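Local coordinates for protein putative mannose-1-phosphate guanylyl transferase (Thermus thermophilus, PDB 2CU2) that probably transfers a guanylyl group from GTP to mannose 1-phosphate, making GDP-mannose, at residues 139-144 and 183-188; 151-156 and 246-251. One frame throughout, in Å; residues are numbered along the deposited sequence.

Contact 1: 139-144 and 183-188; sequences LRPTRP and YVWNGG
L139 and W185 form an antiparallel hydrogen-bonded pair, in which the backbone N-H and carbonyl of each residue are satisfied by the other. The bond from W185 N to L139 O is the shorter and straighter, 2.8 Å with an N-H...O angle of 157°; the return bond from L139 N to W185 O measures 3.1 Å and bends to 139°. Beyond this single rung the 139-144 segment leaves the strand and wraps round the indole. W185 CG is anti to the carbonyl carbon, beside the backbone N, which places it near the P141 ring. P141 lies over one face of the indole: its CA sits 3.5 Å from the centroid of the six-membered ring of W185 and only 6° off the normal, a well-centred CH-pi contact, while P141 CB rests 3.5 Å from W185 CE2. Polar atoms of T142 and R143 approach the far end of the indole. T142 N comes obliquely to 3.1 Å from W185 CH2, and R143 O lies at the ring edge, 3.2 Å from W185 CZ2. The R143 side chain crosses the indole at about a right angle, NH1 3.4 Å from W185 CH2, with one guanidinium face turned to CZ2, offset toward the rim. R143 NE forms a salt bridge with E145, and NH2 a weak hydrogen bond with Y148 OH. The indole N-H is satisfied by the hydroxyl of Y150. One residue after W185, N186 forms an Asx turn, its OD1 accepting from G188 N at 2.8 Å. The rung belongs to the pairing of strands 134-139 and 184-192 in the nucleotidyltransferase domain. P141 touches Y150 of strand 150-157, W253 of strand 253-254 touches L139 and W185, and helix 172-180 packs against P141 and P144.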
# COMPACT_ATOMS: atom_id res chain seq x y z
N LEU A 139 -28.11 22.28 -3.84
CA LEU A 139 -27.27 22.38 -2.65
C LEU A 139 -26.30 23.54 -2.81
O LEU A 139 -25.70 23.71 -3.87
CB LEU A 139 -26.51 21.07 -2.46
CG LEU A 139 -27.50 19.93 -2.22
CD1 LEU A 139 -27.00 18.66 -2.83
CD2 LEU A 139 -27.77 19.78 -0.73
N ARG A 140 -26.18 24.35 -1.76
CA ARG A 140 -25.28 25.49 -1.77
C ARG A 140 -23.86 24.94 -1.95
O ARG A 140 -23.41 24.11 -1.17
CB ARG A 140 -25.38 26.25 -0.44
CG ARG A 140 -26.68 27.01 -0.22
CD ARG A 140 -26.83 28.16 -1.20
NE ARG A 140 -28.07 28.90 -0.97
CZ ARG A 140 -28.55 29.84 -1.79
NH1 ARG A 140 -27.89 30.17 -2.89
NH2 ARG A 140 -29.69 30.44 -1.50
N PRO A 141 -23.15 25.41 -2.98
CA PRO A 141 -21.78 24.95 -3.25
C PRO A 141 -20.79 25.36 -2.16
O PRO A 141 -20.87 26.47 -1.63
CB PRO A 141 -21.44 25.61 -4.59
CG PRO A 141 -22.78 25.93 -5.19
CD PRO A 141 -23.59 26.36 -4.01
N THR A 142 -19.85 24.48 -1.83
CA THR A 142 -18.85 24.79 -0.81
C THR A 142 -17.49 24.98 -1.48
O THR A 142 -16.53 25.38 -0.83
CB THR A 142 -18.73 23.68 0.25
OG1 THR A 142 -18.57 22.41 -0.39
CG2 THR A 142 -19.97 23.65 1.12
N ARG A 143 -17.43 24.71 -2.78
CA ARG A 143 -16.20 24.84 -3.55
C ARG A 143 -16.55 24.89 -5.05
O ARG A 143 -17.59 24.38 -5.47
CB ARG A 143 -15.28 23.65 -3.29
CG ARG A 143 -15.88 22.33 -3.78
CD ARG A 143 -14.95 21.14 -3.59
NE ARG A 143 -15.51 19.96 -4.24
CZ ARG A 143 -16.57 19.29 -3.81
NH1 ARG A 143 -17.20 19.67 -2.70
NH2 ARG A 143 -17.02 18.25 -4.49
N PRO A 144 -15.66 25.49 -5.86
CA PRO A 144 -15.89 25.59 -7.31
C PRO A 144 -15.68 24.23 -7.97
O PRO A 144 -14.74 24.05 -8.74
CB PRO A 144 -14.83 26.60 -7.76
CG PRO A 144 -13.68 26.46 -6.76
CD PRO A 144 -14.36 26.07 -5.50
N TYR A 183 -25.64 30.40 -8.11
CA TYR A 183 -25.91 29.07 -8.64
C TYR A 183 -25.74 27.99 -7.57
O TYR A 183 -24.92 28.09 -6.67
CB TYR A 183 -24.95 28.81 -9.80
CG TYR A 183 -25.36 29.61 -10.98
CD1 TYR A 183 -25.95 30.86 -10.81
CD2 TYR A 183 -25.16 29.11 -12.27
CE1 TYR A 183 -26.32 31.61 -11.91
CE2 TYR A 183 -25.54 29.87 -13.37
CZ TYR A 183 -26.12 31.11 -13.20
OH TYR A 183 -26.50 31.87 -14.29
N VAL A 184 -26.57 26.92 -7.65
CA VAL A 184 -26.42 25.82 -6.71
C VAL A 184 -26.13 24.49 -7.41
O VAL A 184 -26.33 24.34 -8.61
CB VAL A 184 -27.71 25.71 -5.89
CG1 VAL A 184 -27.95 27.00 -5.11
CG2 VAL A 184 -28.89 25.44 -6.80
N TRP A 185 -25.58 23.53 -6.63
CA TRP A 185 -25.24 22.22 -7.19
C TRP A 185 -26.51 21.41 -7.49
O TRP A 185 -27.47 21.40 -6.72
CB TRP A 185 -24.38 21.45 -6.18
CG TRP A 185 -22.97 21.93 -6.14
CD1 TRP A 185 -22.22 22.53 -7.18
CD2 TRP A 185 -22.05 21.75 -5.02
NE1 TRP A 185 -20.93 22.76 -6.82
CE2 TRP A 185 -20.79 22.26 -5.42
CE3 TRP A 185 -22.19 21.20 -3.74
CZ2 TRP A 185 -19.73 22.24 -4.54
CZ3 TRP A 185 -21.13 21.17 -2.85
CH2 TRP A 185 -19.89 21.69 -3.26
N ASN A 186 -26.51 20.74 -8.66
CA ASN A 186 -27.58 19.79 -8.97
C ASN A 186 -27.39 18.51 -8.15
O ASN A 186 -26.39 17.81 -8.26
CB ASN A 186 -27.47 19.46 -10.47
CG ASN A 186 -28.62 18.59 -10.91
OD1 ASN A 186 -29.09 17.71 -10.20
ND2 ASN A 186 -29.04 18.83 -12.17
N GLY A 187 -28.37 18.24 -7.28
CA GLY A 187 -28.21 17.13 -6.34
C GLY A 187 -28.55 15.76 -6.96
O GLY A 187 -28.38 14.72 -6.34
N GLY A 188 -29.08 15.78 -8.20
CA GLY A 188 -29.27 14.46 -8.80
C GLY A 188 -30.60 13.82 -8.40
O GLY A 188 -30.91 12.69 -8.73

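Contact 2: 151-156 and 246-251; sequences IRLGPR and VVLGRF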
# COMPACT_ATOMS: atom_id res chain seq x y z
N ILE A 151 -27.43 24.64 -11.07
CA ILE A 151 -28.77 25.08 -11.41
C ILE A 151 -28.94 26.57 -11.10
O ILE A 151 -28.52 27.04 -10.05
CB ILE A 151 -29.84 24.33 -10.60
CG1 ILE A 151 -29.70 22.82 -10.80
CG2 ILE A 151 -31.23 24.79 -11.04
CD1 ILE A 151 -30.64 22.00 -9.93
N ARG A 152 -29.56 27.30 -12.03
CA ARG A 152 -29.81 28.73 -11.84
C ARG A 152 -31.10 28.86 -11.06
O ARG A 152 -32.10 28.24 -11.41
CB ARG A 152 -30.03 29.46 -13.18
CG ARG A 152 -28.92 29.34 -14.20
CD ARG A 152 -29.14 30.40 -15.28
NE ARG A 152 -28.24 30.24 -16.42
CZ ARG A 152 -28.43 29.36 -17.40
NH1 ARG A 152 -29.49 28.55 -17.38
NH2 ARG A 152 -27.56 29.28 -18.40
N LEU A 153 -31.09 29.68 -10.01
CA LEU A 153 -32.30 29.85 -9.21
C LEU A 153 -33.01 31.17 -9.48
O LEU A 153 -32.38 32.22 -9.60
CB LEU A 153 -31.96 29.78 -7.73
CG LEU A 153 -31.36 28.50 -7.16
CD1 LEU A 153 -31.21 28.67 -5.65
CD2 LEU A 153 -32.25 27.30 -7.49
N GLY A 154 -34.33 31.10 -9.59
CA GLY A 154 -35.11 32.30 -9.81
C GLY A 154 -35.58 32.73 -8.43
O GLY A 154 -35.02 32.27 -7.43
N PRO A 155 -36.61 33.60 -8.32
CA PRO A 155 -37.07 34.02 -7.00
C PRO A 155 -37.69 32.87 -6.20
O PRO A 155 -38.17 31.89 -6.77
CB PRO A 155 -38.08 35.12 -7.32
CG PRO A 155 -38.64 34.68 -8.64
CD PRO A 155 -37.39 34.25 -9.39
N ARG A 156 -37.66 32.99 -4.87
CA ARG A 156 -38.21 31.98 -3.99
C ARG A 156 -39.73 32.06 -3.90
O ARG A 156 -40.29 33.15 -3.79
CB ARG A 156 -37.60 32.11 -2.59
CG ARG A 156 -38.13 31.11 -1.57
CD ARG A 156 -37.11 30.78 -0.49
NE ARG A 156 -37.60 29.74 0.40
CZ ARG A 156 -36.82 28.90 1.08
NH1 ARG A 156 -35.49 28.97 0.97
NH2 ARG A 156 -37.36 27.97 1.86
N VAL A 246 -37.13 24.16 -7.63
CA VAL A 246 -35.96 23.65 -6.92
C VAL A 246 -36.09 23.81 -5.40
O VAL A 246 -36.40 24.89 -4.89
CB VAL A 246 -34.73 24.39 -7.42
CG1 VAL A 246 -33.47 23.83 -6.76
CG2 VAL A 246 -34.62 24.25 -8.93
N VAL A 247 -35.81 22.72 -4.71
CA VAL A 247 -35.72 22.69 -3.25
C VAL A 247 -34.26 22.62 -2.79
O VAL A 247 -33.47 21.80 -3.23
CB VAL A 247 -36.49 21.47 -2.75
CG1 VAL A 247 -36.40 21.39 -1.23
CG2 VAL A 247 -37.94 21.58 -3.15
N LEU A 248 -33.91 23.55 -1.88
CA LEU A 248 -32.54 23.58 -1.38
C LEU A 248 -32.36 22.66 -0.16
O LEU A 248 -32.98 22.82 0.88
CB LEU A 248 -32.20 25.02 -0.98
CG LEU A 248 -31.99 25.93 -2.19
CD1 LEU A 248 -31.37 27.27 -1.80
CD2 LEU A 248 -31.07 25.32 -3.24
N GLY A 249 -31.51 21.64 -0.34
CA GLY A 249 -31.17 20.77 0.78
C GLY A 249 -30.01 21.35 1.58
O GLY A 249 -29.04 21.87 1.04
N ARG A 250 -30.14 21.29 2.92
CA ARG A 250 -29.11 21.90 3.76
C ARG A 250 -28.30 20.86 4.54
O ARG A 250 -27.53 21.17 5.43
CB ARG A 250 -29.81 22.85 4.74
CG ARG A 250 -30.75 23.82 4.04
CD ARG A 250 -30.90 25.13 4.82
NE ARG A 250 -31.77 26.06 4.10
CZ ARG A 250 -31.23 26.74 3.07
NH1 ARG A 250 -29.97 26.55 2.73
NH2 ARG A 250 -31.98 27.61 2.38
N PHE A 251 -28.48 19.58 4.16
CA PHE A 251 -27.62 18.55 4.70
C PHE A 251 -26.30 18.43 3.94
O PHE A 251 -26.19 18.83 2.78
CB PHE A 251 -28.38 17.22 4.63
CG PHE A 251 -28.97 17.06 3.26
CD1 PHE A 251 -28.17 16.64 2.21
CD2 PHE A 251 -30.31 17.34 3.04
CE1 PHE A 251 -28.71 16.51 0.93
CE2 PHE A 251 -30.84 17.21 1.77
CZ PHE A 251 -30.05 16.79 0.71
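L153 points its side chain at V246 and L248, joining two strands that belong to the same mixed beta-sheet of the GT-A-like nucleotidyltransferase domain. Strands 151-156 and 246-249 are not paired: their axes pass 9.2 Å apart at 105°, and side chains, not backbones, join them. From L153 CB, chi1 of -61° sets CG anti to the carbonyl carbon, and there the chain forks. CD2 meets V246, 3.7 Å from CG1 and 3.8 Å from CB, the two side chains crossing at about a right angle. CD1 reaches L248 tip to tip, 4.1 Å from both its CD1 and its CD2. An alanine in place of L153 would probably open a gap beside V246 and L248, since both methyls that touch them would be gone. I151 extends the apolar patch by sliding past V246 in the opposite direction, CG2 to CG2. Farther along, R156 and R250, like charges, approach edge to edge with their guanidinium planes 18° apart. R156 is held by G158 O through NE and by the Y161 hydroxyl through NH1, and this R156 NH1 lies 4.0 Å from R250 NH2.

How the contacts relate
Contacts 1 and 2 have centres about 9 Å apart and lie in the same curled sheet, where strands 184-192 and 150-157 are neighbours. One direct tie is a probable backbone hydrogen bond, V184 O to I151 N at 2.7 Å, so that one strand pairs with L139 in contact 1 and also with the strand that carries L153 in contact 2. V184 adds a second link, its side chain touching I151, L153 and L248. L139 CD2 packs 3.0 Å from G249 O, and R140 NH2 approaches L248 CD1 at 3.6 Å. The segments of the two contacts alternate along the chain, all within the nucleotidyltransferase part of the protein. No ligand lies in either contact; both are packing within the sheet.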